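Local coordinates for protein 3-carboxy-cis,cis-muconate cycloisomerase (Acinetobacter calcoaceticus, PDB 1Q5N) that belongs to the fumarase/aspartase-like superfamily of largely helical enzymes and assembles from four chains around long helical bundles, at residues A38-Q43 with A218-L223; I113-C118 with G322-E327; Q143-R148 with A444-A449; G249-M254 with A339-R344; H367-A372 with A394-A399. One frame throughout, in Å; residues are numbered along the deposited sequence.

Overall arrangement
Long helices shared between contacts tie distant parts of this chain together. Contacts 1 and 2 lie toward one end and touch each other, Leu221 CD1 meeting Thr116 CG2 at 3.7 Å. Helix 110-146 links contact 2 to contact 3, their centres about 42 Å apart, and helix 323-351 links contact 2 to contact 4, about 26 Å away between centres. Contacts 3 and 4, about 20 Å apart by the same measure, both adjoin the third subunit. Contact 5 stands apart in the C-terminal region, its centre about 74 Å from that of contact 1.

Contact 1: A38-Q43 with A218-L223. Unlike the reference sequence in segment 38-43: Ala40 (reference Gln).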
# COMPACT_ATOMS: atom_id res chain seq x y z
N ALA A 38 13.74 6.13 37.53
CA ALA A 38 13.99 6.08 38.96
C ALA A 38 15.12 7.05 39.28
O ALA A 38 15.03 7.81 40.24
CB ALA A 38 14.38 4.68 39.38
N GLN A 39 16.16 7.05 38.46
CA GLN A 39 17.25 7.97 38.69
C GLN A 39 16.85 9.42 38.56
O GLN A 39 17.27 10.25 39.37
CB GLN A 39 18.40 7.71 37.74
CG GLN A 39 19.17 6.46 38.05
CD GLN A 39 20.42 6.37 37.18
OE1 GLN A 39 21.55 6.37 37.70
NE2 GLN A 39 20.24 6.30 35.84
N ALA A 40 16.07 9.75 37.53
CA ALA A 40 15.66 11.13 37.32
C ALA A 40 14.79 11.59 38.46
O ALA A 40 14.88 12.75 38.86
CB ALA A 40 14.92 11.27 36.00
N GLN A 41 13.94 10.70 38.96
CA GLN A 41 13.05 11.05 40.06
C GLN A 41 13.80 11.24 41.39
O GLN A 41 13.48 12.16 42.14
CB GLN A 41 11.94 10.00 40.22
CG GLN A 41 10.97 10.04 39.09
CD GLN A 41 9.93 8.94 39.14
OE1 GLN A 41 10.16 7.87 39.71
NE2 GLN A 41 8.78 9.18 38.51
N ALA A 42 14.77 10.38 41.67
CA ALA A 42 15.58 10.48 42.89
C ALA A 42 16.34 11.80 42.84
O ALA A 42 16.41 12.54 43.80
CB ALA A 42 16.57 9.29 43.00
N GLN A 43 16.90 12.10 41.69
CA GLN A 43 17.64 13.32 41.51
C GLN A 43 16.85 14.64 41.73
O GLN A 43 17.45 15.68 41.99
CB GLN A 43 18.27 13.27 40.11
CG GLN A 43 18.68 14.58 39.55
CD GLN A 43 19.24 14.43 38.17
OE1 GLN A 43 19.31 15.41 37.38
NE2 GLN A 43 19.67 13.20 37.84
N ALA A 218 14.82 12.91 30.26
CA ALA A 218 15.38 13.08 28.93
C ALA A 218 16.90 13.09 29.06
O ALA A 218 17.61 12.35 28.38
CB ALA A 218 14.87 14.39 28.32
N LYS A 219 17.39 13.93 29.96
CA LYS A 219 18.83 14.08 30.17
C LYS A 219 19.53 12.78 30.52
O LYS A 219 20.57 12.47 29.96
CB LYS A 219 19.06 15.10 31.26
CG LYS A 219 20.45 15.63 31.35
CD LYS A 219 20.40 16.97 32.09
CE LYS A 219 19.53 17.98 31.30
NZ LYS A 219 19.26 19.24 32.07
N GLN A 220 18.95 11.99 31.42
CA GLN A 220 19.54 10.71 31.79
C GLN A 220 19.74 9.78 30.60
O GLN A 220 20.63 8.94 30.60
CB GLN A 220 18.65 9.93 32.77
CG GLN A 220 18.63 10.37 34.21
CD GLN A 220 20.02 10.49 34.79
OE1 GLN A 220 20.40 11.56 35.28
NE2 GLN A 220 20.80 9.41 34.73
N LEU A 221 18.86 9.88 29.62
CA LEU A 221 18.92 9.00 28.47
C LEU A 221 19.58 9.69 27.30
O LEU A 221 19.79 9.09 26.26
CB LEU A 221 17.49 8.58 28.08
CG LEU A 221 16.72 7.72 29.06
CD1 LEU A 221 15.26 7.73 28.67
CD2 LEU A 221 17.28 6.29 29.06
N LYS A 222 19.88 10.97 27.48
CA LYS A 222 20.50 11.76 26.44
C LYS A 222 19.60 11.86 25.20
O LYS A 222 20.07 11.75 24.07
CB LYS A 222 21.87 11.18 26.06
CG LYS A 222 22.94 11.29 27.17
CD LYS A 222 24.09 10.32 26.90
CE LYS A 222 25.28 10.51 27.87
NZ LYS A 222 26.38 9.48 27.63
N LEU A 223 18.30 12.07 25.42
CA LEU A 223 17.34 12.22 24.34
C LEU A 223 16.83 13.63 24.44
O LEU A 223 17.02 14.29 25.47
CB LEU A 223 16.15 11.26 24.54
CG LEU A 223 16.53 9.81 24.27
CD1 LEU A 223 15.39 8.86 24.63
CD2 LEU A 223 16.95 9.69 22.79
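Gln220 lays its CG against the methyl group of Ala40, Ala40 CB to Gln220 CG 4.2 Å, and then turns its amide toward the helix that carries Gln39, Ala40 and Gln43. The turn comes at the second torsion (chi2 -52°), so the chain is kinked rather than stretched, and the carbonyl end arrives beside Gln43. That residue reaches out in the other manner, extended, with CG anti to the backbone N, and donates NE2 to Gln220 OE1 at 3.1 Å. The acceptor sits nearly in the amide plane of Gln43, whereas the donor stands above the carbonyl plane of Gln220, tilted 42° out of it, and the two amides are almost perpendicular. With an N-H...O angle of 147°, the bond is bent. The side chain of Gln39 lies near the Gln220 amide and crosses that of Gln220 at about a right angle. Ala40 also packs on Ala216 and Tyr217 of helix 210-221, which extends the contact between the two helices. A Schellman motif ends the second helix at Lys222. The chemistry is that of a glutamine cluster at a partly exposed helix-helix border: an uncharged, bent hydrogen bond on the outside, with a small methyl contact beneath it.

Contact 2: I113-C118 with G322-E327; sequences ILDTAC and GAWHAE
Trp324 and Asp115 face each other through one water molecule, which donates to Asp115 OD1 at 2.9 Å and accepts from Trp324 NE1 at 3.2 Å. The direct separation of NE1 from OD1 is 3.5 Å, and the water spans the pair. Trp324 is placed by its first torsion, with CG anti to the backbone N (chi1 175°), which swings the indole out across the gap between helices 110-146 and 323-351. Asp115 turns the other way, its CG beside the backbone N, and holds its carboxylate almost perpendicular to the indole plane (88°). Leu114, one residue earlier, presents CD1 to the six-membered part of the ring, 3.9 Å from Trp324 CZ2, and the leucine crosses the indole at about a right angle. Glu327 OE1 lies at the ring edge, in its plane. Both acids have further partners: Asp115 OD2 is bonded to Gln195, Gln111 and Arg234, and Arg234 also forms a salt bridge with Glu327. Next to this layer, His325 meets Trp157 of the third subunit. Arg234 thus joins two neighbouring acids, probably easing their mutual repulsion, while the indole N-H is satisfied by a water that the acid itself helps to hold.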
# COMPACT_ATOMS: atom_id res chain seq x y z
N ILE A 113 7.07 3.84 28.54
CA ILE A 113 8.18 2.91 28.50
C ILE A 113 8.34 2.28 27.08
O ILE A 113 9.44 2.09 26.60
CB ILE A 113 7.95 1.78 29.55
CG1 ILE A 113 7.81 2.38 30.95
CG2 ILE A 113 9.08 0.77 29.48
CD1 ILE A 113 8.93 3.32 31.37
N LEU A 114 7.22 1.93 26.44
CA LEU A 114 7.27 1.33 25.11
C LEU A 114 7.80 2.33 24.06
O LEU A 114 8.69 1.97 23.30
CB LEU A 114 5.88 0.80 24.73
CG LEU A 114 5.51 -0.40 25.64
CD1 LEU A 114 4.08 -0.74 25.46
CD2 LEU A 114 6.38 -1.62 25.34
N ASP A 115 7.28 3.56 24.04
CA ASP A 115 7.77 4.56 23.08
C ASP A 115 9.23 4.96 23.35
O ASP A 115 10.02 5.21 22.40
CB ASP A 115 6.94 5.85 23.11
CG ASP A 115 5.61 5.72 22.41
OD1 ASP A 115 5.33 4.65 21.80
OD2 ASP A 115 4.85 6.70 22.48
N THR A 116 9.62 5.02 24.64
CA THR A 116 10.99 5.37 24.94
C THR A 116 11.92 4.23 24.49
O THR A 116 12.96 4.48 23.89
CB THR A 116 11.20 5.72 26.48
OG1 THR A 116 10.50 6.94 26.81
CG2 THR A 116 12.69 5.88 26.78
N ALA A 117 11.54 2.98 24.75
CA ALA A 117 12.41 1.88 24.32
C ALA A 117 12.46 1.89 22.76
O ALA A 117 13.51 1.62 22.15
CB ALA A 117 11.89 0.53 24.83
N CYS A 118 11.33 2.20 22.12
CA CYS A 118 11.33 2.28 20.66
C CYS A 118 12.34 3.34 20.17
O CYS A 118 13.13 3.06 19.27
CB CYS A 118 9.93 2.62 20.14
SG CYS A 118 9.84 2.76 18.33
N GLY A 322 -5.44 -0.13 17.85
CA GLY A 322 -5.10 -0.66 16.53
C GLY A 322 -3.90 -0.01 15.82
O GLY A 322 -2.91 -0.68 15.56
N ALA A 323 -3.99 1.29 15.55
CA ALA A 323 -2.91 2.00 14.86
C ALA A 323 -1.58 1.91 15.60
O ALA A 323 -0.54 1.74 14.99
CB ALA A 323 -3.26 3.48 14.67
N TRP A 324 -1.61 2.08 16.91
CA TRP A 324 -0.37 2.04 17.70
C TRP A 324 0.21 0.62 17.74
O TRP A 324 1.42 0.42 17.58
CB TRP A 324 -0.66 2.59 19.11
CG TRP A 324 0.51 2.48 20.08
CD1 TRP A 324 1.82 2.82 19.83
CD2 TRP A 324 0.45 2.07 21.44
NE1 TRP A 324 2.56 2.65 20.97
CE2 TRP A 324 1.75 2.18 21.97
CE3 TRP A 324 -0.58 1.61 22.27
CZ2 TRP A 324 2.04 1.85 23.29
CZ3 TRP A 324 -0.29 1.28 23.59
CH2 TRP A 324 1.01 1.40 24.08
N HIS A 325 -0.66 -0.37 17.94
CA HIS A 325 -0.22 -1.77 17.94
C HIS A 325 0.49 -2.14 16.59
O HIS A 325 1.50 -2.84 16.58
CB HIS A 325 -1.46 -2.70 18.14
CG HIS A 325 -1.94 -2.76 19.56
ND1 HIS A 325 -2.37 -1.65 20.25
CD2 HIS A 325 -1.93 -3.77 20.46
CE1 HIS A 325 -2.59 -1.96 21.52
NE2 HIS A 325 -2.32 -3.24 21.67
N ALA A 326 -0.04 -1.65 15.46
CA ALA A 326 0.52 -1.98 14.14
C ALA A 326 1.96 -1.49 13.98
O ALA A 326 2.75 -2.13 13.32
CB ALA A 326 -0.35 -1.42 13.03
N GLU A 327 2.28 -0.36 14.60
CA GLU A 327 3.65 0.19 14.54
C GLU A 327 4.66 -0.80 15.10
O GLU A 327 5.81 -0.87 14.62
CB GLU A 327 3.83 1.47 15.39
CG GLU A 327 3.02 2.72 15.03
CD GLU A 327 3.15 3.80 16.14
OE1 GLU A 327 4.14 3.78 16.92
OE2 GLU A 327 2.27 4.66 16.23
O HOH W 1 5.70 1.92 20.93

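Contact 3: Q143-R148 with A444-A449; sequences QAQTYR and AVLQEA
Leu446 sets its CD1 methyl against two polar side chains, 3.6 Å from Arg148 NH2 and 3.9 Å from Gln145 NE2. The Arg148 side is the tighter of the two. Its chain starts with CG between the backbone N and the carbonyl carbon (chi1 59°) and bends twice more, bringing the guanidinium obliquely against the leucine methyl. Its nitrogens are committed beyond the two segments: NH2 forms a salt bridge with Asp443 and NH1 a hydrogen bond with Gln439, both of helix 438-447, so the group is tied to the same helix that offers the methyl. Leu446 is backed in addition by Leu141, a turn earlier on helix 110-146.

This is where the end of the long helix 110-146 meets the last helix of the modelled chain, so that the C-terminal tail folds back onto the helical bundle. Tyr147 is the first residue to leave helical geometry there, and its backbone pairs with Gly167.

On the looser side, Gln145 extends from a helix position with CG anti to the backbone N and crosses Leu446 at about a right angle. It is exposed, and its amide merely borders the methyl. Ala144 CB stands off at 5.3 Å from Leu446 CD2. Beside Leu446, Val445 packs on Leu141 and also on Cys228 of the third subunit.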
# COMPACT_ATOMS: atom_id res chain seq x y z
N GLN A 143 34.78 4.50 -6.67
CA GLN A 143 34.57 3.75 -7.90
C GLN A 143 34.21 4.71 -9.01
O GLN A 143 34.58 4.51 -10.15
CB GLN A 143 33.45 2.73 -7.71
CG GLN A 143 33.83 1.71 -6.66
CD GLN A 143 34.66 0.57 -7.23
OE1 GLN A 143 35.64 0.79 -7.97
NE2 GLN A 143 34.26 -0.66 -6.90
N ALA A 144 33.50 5.77 -8.68
CA ALA A 144 33.12 6.73 -9.71
C ALA A 144 34.36 7.32 -10.36
O ALA A 144 34.40 7.57 -11.58
CB ALA A 144 32.27 7.86 -9.13
N GLN A 145 35.37 7.57 -9.53
CA GLN A 145 36.66 8.14 -9.94
C GLN A 145 37.44 7.11 -10.78
O GLN A 145 37.95 7.43 -11.83
CB GLN A 145 37.43 8.50 -8.65
CG GLN A 145 38.76 9.22 -8.78
CD GLN A 145 39.10 9.97 -7.46
OE1 GLN A 145 39.21 9.36 -6.36
NE2 GLN A 145 39.24 11.30 -7.55
N THR A 146 37.50 5.87 -10.30
CA THR A 146 38.20 4.82 -11.01
C THR A 146 37.67 4.60 -12.44
O THR A 146 38.45 4.32 -13.36
CB THR A 146 38.08 3.51 -10.24
OG1 THR A 146 38.62 3.67 -8.93
CG2 THR A 146 38.87 2.43 -10.89
N TYR A 147 36.36 4.77 -12.64
CA TYR A 147 35.73 4.50 -13.94
C TYR A 147 35.10 5.69 -14.60
O TYR A 147 34.21 5.53 -15.45
CB TYR A 147 34.65 3.42 -13.75
CG TYR A 147 35.19 2.10 -13.24
CD1 TYR A 147 35.92 1.25 -14.09
CD2 TYR A 147 34.97 1.69 -11.94
CE1 TYR A 147 36.43 0.01 -13.64
CE2 TYR A 147 35.48 0.44 -11.47
CZ TYR A 147 36.20 -0.37 -12.33
OH TYR A 147 36.70 -1.57 -11.90
N ARG A 148 35.53 6.88 -14.24
CA ARG A 148 34.92 8.05 -14.85
C ARG A 148 35.09 8.10 -16.37
O ARG A 148 34.36 8.80 -17.06
CB ARG A 148 35.46 9.33 -14.19
CG ARG A 148 36.99 9.56 -14.26
CD ARG A 148 37.20 11.04 -14.51
NE ARG A 148 37.27 11.78 -13.28
CZ ARG A 148 36.75 12.99 -13.04
NH1 ARG A 148 36.05 13.70 -13.93
NH2 ARG A 148 36.98 13.53 -11.86
N ALA A 444 31.65 17.74 -10.04
CA ALA A 444 30.72 18.41 -9.16
C ALA A 444 30.34 17.48 -8.00
O ALA A 444 30.34 17.94 -6.85
CB ALA A 444 29.49 18.90 -9.94
N VAL A 445 30.06 16.18 -8.25
CA VAL A 445 29.72 15.37 -7.09
C VAL A 445 30.91 15.01 -6.23
O VAL A 445 30.73 14.79 -5.04
CB VAL A 445 28.87 14.06 -7.39
CG1 VAL A 445 28.25 14.12 -8.74
CG2 VAL A 445 29.64 12.84 -7.08
N LEU A 446 32.11 14.95 -6.81
CA LEU A 446 33.32 14.67 -6.02
C LEU A 446 33.60 15.87 -5.10
O LEU A 446 34.14 15.72 -4.02
CB LEU A 446 34.53 14.42 -6.91
CG LEU A 446 34.57 13.06 -7.62
CD1 LEU A 446 35.83 12.97 -8.47
CD2 LEU A 446 34.54 11.95 -6.62
N GLN A 447 33.22 17.07 -5.51
CA GLN A 447 33.39 18.25 -4.65
C GLN A 447 32.37 18.38 -3.50
O GLN A 447 32.77 18.78 -2.40
CB GLN A 447 33.30 19.53 -5.45
CG GLN A 447 34.59 19.93 -6.09
CD GLN A 447 34.44 21.27 -6.81
OE1 GLN A 447 34.20 22.32 -6.17
NE2 GLN A 447 34.56 21.23 -8.16
N GLU A 448 31.09 18.09 -3.72
CA GLU A 448 30.13 18.23 -2.62
C GLU A 448 30.56 17.35 -1.45
O GLU A 448 30.00 17.45 -0.37
CB GLU A 448 28.65 17.98 -3.04
CG GLU A 448 28.30 16.72 -3.83
CD GLU A 448 26.76 16.41 -3.92
OE1 GLU A 448 25.91 17.32 -3.83
OE2 GLU A 448 26.41 15.22 -4.12
N ALA A 449 31.60 16.54 -1.66
CA ALA A 449 32.14 15.66 -0.63
C ALA A 449 33.19 16.26 0.34
O ALA A 449 33.33 15.63 1.40
CB ALA A 449 32.73 14.42 -1.28

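Contact 4: G249-M254 with A339-R344; sequences GNVGKM and AGALER
Val251 carries this contact, each of its two methyl groups meeting a different residue of segment 339-344, and the segment around it shows how one helix can serve several neighbours at once. At its start, Gly249 offers only backbone, its O accepting from Lys253 N at 3.0 Å. Asn250 does not touch segment 339-344; it packs on Met313 of the third subunit and makes a weak hydrogen bond to Asp180.

Val251 then faces the partner helix, with its CA 7.1 Å from that of Leu342. Its CG1, beside the backbone N (chi1 -60°), approaches Leu342 CD2 at 4.1 Å, while CG2 meets Ala341 CB at 3.8 Å. Leu342 points its CB away, yet its side chain curves back so that CD2 closes the gap, and the two side chains cross at about a right angle. Phe177 and Val295 also pack against Val251, and Val129 against Leu342.

Lys253 reaches the third subunit, placing NZ in hydrogen bonds to the carbonyl oxygens of its Gln315 and His317, and in a salt bridge with Asp257 of its own chain. Met254 meets Thr345 and Leu349, further along helix 323-351, as well as Trp173 and Phe177 of helix 166-191. Apolar packing of this kind, with helices 110-146, 166-191, 235-261, 290-311 and 323-351 around it, is the interior of the long five-helix bundle that characterises the fumarase/aspartase superfamily.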
# COMPACT_ATOMS: atom_id res chain seq x y z
N GLY A 249 14.61 2.76 -1.49
CA GLY A 249 14.32 3.02 -2.89
C GLY A 249 15.62 3.32 -3.69
O GLY A 249 15.74 2.89 -4.83
N ASN A 250 16.59 4.05 -3.11
CA ASN A 250 17.84 4.34 -3.83
C ASN A 250 18.62 3.06 -4.16
O ASN A 250 19.14 2.92 -5.28
CB ASN A 250 18.82 5.25 -3.02
CG ASN A 250 18.32 6.68 -2.87
OD1 ASN A 250 17.83 7.30 -3.84
ND2 ASN A 250 18.46 7.24 -1.67
N VAL A 251 18.73 2.11 -3.22
CA VAL A 251 19.53 0.93 -3.55
C VAL A 251 18.72 -0.05 -4.41
O VAL A 251 19.28 -0.89 -5.15
CB VAL A 251 20.15 0.24 -2.27
CG1 VAL A 251 21.06 1.26 -1.55
CG2 VAL A 251 19.06 -0.26 -1.32
N GLY A 252 17.39 0.08 -4.33
CA GLY A 252 16.49 -0.72 -5.16
C GLY A 252 16.80 -0.32 -6.62
O GLY A 252 16.94 -1.16 -7.49
N LYS A 253 16.90 0.99 -6.87
CA LYS A 253 17.18 1.46 -8.22
C LYS A 253 18.55 0.95 -8.71
O LYS A 253 18.69 0.57 -9.88
CB LYS A 253 17.11 3.01 -8.26
CG LYS A 253 17.34 3.62 -9.67
CD LYS A 253 18.84 3.86 -9.99
CE LYS A 253 19.02 4.62 -11.31
NZ LYS A 253 18.45 3.91 -12.50
N MET A 254 19.54 0.93 -7.81
CA MET A 254 20.88 0.44 -8.15
C MET A 254 20.83 -1.07 -8.47
O MET A 254 21.43 -1.52 -9.44
CB MET A 254 21.82 0.73 -6.98
CG MET A 254 21.95 2.25 -6.72
SD MET A 254 22.82 2.48 -5.17
CE MET A 254 24.46 1.74 -5.54
N ALA A 339 18.58 -1.96 6.43
CA ALA A 339 19.96 -2.28 6.85
C ALA A 339 20.39 -3.52 6.04
O ALA A 339 21.53 -3.60 5.57
CB ALA A 339 20.00 -2.56 8.39
N GLY A 340 19.47 -4.49 5.86
CA GLY A 340 19.82 -5.65 5.03
C GLY A 340 20.12 -5.25 3.57
O GLY A 340 21.10 -5.69 2.96
N ALA A 341 19.30 -4.37 3.01
CA ALA A 341 19.52 -3.98 1.62
C ALA A 341 20.83 -3.18 1.49
O ALA A 341 21.53 -3.31 0.50
CB ALA A 341 18.29 -3.13 1.07
N LEU A 342 21.13 -2.35 2.48
CA LEU A 342 22.36 -1.55 2.48
C LEU A 342 23.56 -2.48 2.59
O LEU A 342 24.56 -2.29 1.89
CB LEU A 342 22.38 -0.59 3.66
CG LEU A 342 21.54 0.62 3.43
CD1 LEU A 342 21.40 1.40 4.72
CD2 LEU A 342 22.24 1.43 2.35
N GLU A 343 23.47 -3.47 3.45
CA GLU A 343 24.60 -4.36 3.58
C GLU A 343 24.93 -5.09 2.25
O GLU A 343 26.10 -5.20 1.89
CB GLU A 343 24.36 -5.37 4.71
CG GLU A 343 25.28 -6.57 4.65
CD GLU A 343 25.23 -7.37 5.93
OE1 GLU A 343 25.98 -7.01 6.87
OE2 GLU A 343 24.41 -8.32 6.00
N ARG A 344 23.93 -5.63 1.55
CA ARG A 344 24.21 -6.30 0.28
C ARG A 344 24.68 -5.29 -0.80
O ARG A 344 25.59 -5.58 -1.58
CB ARG A 344 22.98 -7.07 -0.14
CG ARG A 344 22.98 -8.35 0.63
CD ARG A 344 21.64 -8.87 0.77
NE ARG A 344 21.59 -9.80 1.90
CZ ARG A 344 21.14 -9.47 3.12
NH1 ARG A 344 20.69 -8.25 3.39
NH2 ARG A 344 21.15 -10.38 4.09

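Contact 5: H367-A372 with A394-A399; sequences HGLIMA and AACKTA
Leu369 and Cys396 mark the closest backbone approach, CA to CA 6.9 Å, between a short 3-10 turn and a regular helix. The turn, residues 369-371, opens after Gly368, whose positive phi (83°) bends the chain into it. Met371 N bonds back to Gly368 O at 3.0 Å and Ala372 N to Leu369 O, after which helix 372-383 sets off. The opposing segment belongs to helix 385-402. Both sit in the helical C-terminal domain of the adenylosuccinate lyase type, far from the main bundle, and the contact closes a compact loop of the chain in which nearly all residues between the segments are helical.

The side-chain meeting is small and apolar. Cys396 points toward the turn, with SG beside the backbone N (chi1 -70°), and its sulfur touches two carbons at once: Leu369 CD2 at 4.0 Å and Ala372 CB at 4.0 Å. Leu369 sets its CB across the line to the helix, and its branch then reaches CD2 over, which also lies 4.1 Å from Cys396 CB. Being three residues apart, Leu369 and Ala372 place their groups on the same side of the turn.

Ala395 packs on Leu406, Ile409 and Ile410 of helix 406-410. On the helix itself, Ala394 O accepts twice, from Thr398 N and from Thr398 OG1, the hydroxyl at 2.9 Å and tilted 33° from the carbonyl plane, the two donors arriving from opposite faces.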
# COMPACT_ATOMS: atom_id res chain seq x y z
N HIS A 367 25.94 -0.70 -34.98
CA HIS A 367 26.85 -0.37 -36.08
C HIS A 367 26.90 1.12 -36.41
O HIS A 367 26.68 1.50 -37.55
CB HIS A 367 26.44 -1.17 -37.33
CG HIS A 367 26.08 -2.59 -37.01
ND1 HIS A 367 26.99 -3.51 -36.52
CD2 HIS A 367 24.88 -3.23 -37.03
CE1 HIS A 367 26.37 -4.65 -36.26
NE2 HIS A 367 25.08 -4.51 -36.56
N GLY A 368 27.16 1.93 -35.39
CA GLY A 368 27.30 3.35 -35.58
C GLY A 368 26.04 4.16 -35.63
O GLY A 368 26.13 5.40 -35.62
N LEU A 369 24.87 3.52 -35.70
CA LEU A 369 23.64 4.31 -35.74
C LEU A 369 23.46 5.24 -34.52
O LEU A 369 22.94 6.34 -34.67
CB LEU A 369 22.41 3.40 -35.92
CG LEU A 369 22.35 2.73 -37.31
CD1 LEU A 369 21.28 1.64 -37.36
CD2 LEU A 369 22.06 3.79 -38.35
N ILE A 370 23.89 4.81 -33.32
CA ILE A 370 23.77 5.67 -32.15
C ILE A 370 24.65 6.94 -32.23
O ILE A 370 24.43 7.88 -31.45
CB ILE A 370 24.06 4.88 -30.79
CG1 ILE A 370 25.37 4.09 -30.84
CG2 ILE A 370 22.93 3.90 -30.49
CD1 ILE A 370 26.60 4.84 -30.37
N MET A 371 25.61 6.99 -33.17
CA MET A 371 26.46 8.17 -33.32
C MET A 371 25.92 9.14 -34.35
O MET A 371 26.54 10.15 -34.66
CB MET A 371 27.90 7.76 -33.71
CG MET A 371 28.60 6.87 -32.67
SD MET A 371 28.71 7.79 -31.08
CE MET A 371 29.77 9.11 -31.53
N ALA A 372 24.73 8.85 -34.86
CA ALA A 372 24.15 9.69 -35.90
C ALA A 372 24.03 11.15 -35.52
O ALA A 372 24.32 12.05 -36.33
CB ALA A 372 22.78 9.16 -36.29
N ALA A 394 19.75 10.26 -44.75
CA ALA A 394 19.84 9.45 -45.96
C ALA A 394 20.93 8.37 -45.77
O ALA A 394 20.80 7.22 -46.25
CB ALA A 394 20.17 10.35 -47.18
N ALA A 395 22.01 8.73 -45.08
CA ALA A 395 23.10 7.78 -44.81
C ALA A 395 22.63 6.63 -43.90
O ALA A 395 23.07 5.48 -44.05
CB ALA A 395 24.28 8.50 -44.19
N CYS A 396 21.76 6.95 -42.94
CA CYS A 396 21.27 5.91 -42.02
C CYS A 396 20.43 4.91 -42.80
O CYS A 396 20.56 3.71 -42.58
CB CYS A 396 20.43 6.52 -40.87
SG CYS A 396 21.41 7.48 -39.63
N LYS A 397 19.58 5.41 -43.71
CA LYS A 397 18.74 4.56 -44.56
C LYS A 397 19.61 3.62 -45.41
O LYS A 397 19.33 2.44 -45.57
CB LYS A 397 17.92 5.43 -45.52
CG LYS A 397 16.59 5.86 -44.99
CD LYS A 397 15.96 6.79 -45.98
CE LYS A 397 14.58 7.17 -45.50
NZ LYS A 397 13.94 8.18 -46.42
N THR A 398 20.67 4.19 -45.98
CA THR A 398 21.57 3.44 -46.81
C THR A 398 22.30 2.39 -45.98
O THR A 398 22.40 1.23 -46.42
CB THR A 398 22.60 4.34 -47.51
OG1 THR A 398 21.91 5.37 -48.24
CG2 THR A 398 23.40 3.54 -48.50
N ALA A 399 22.80 2.80 -44.81
CA ALA A 399 23.55 1.90 -43.96
C ALA A 399 22.64 0.75 -43.52
O ALA A 399 23.07 -0.38 -43.39
CB ALA A 399 24.10 2.66 -42.74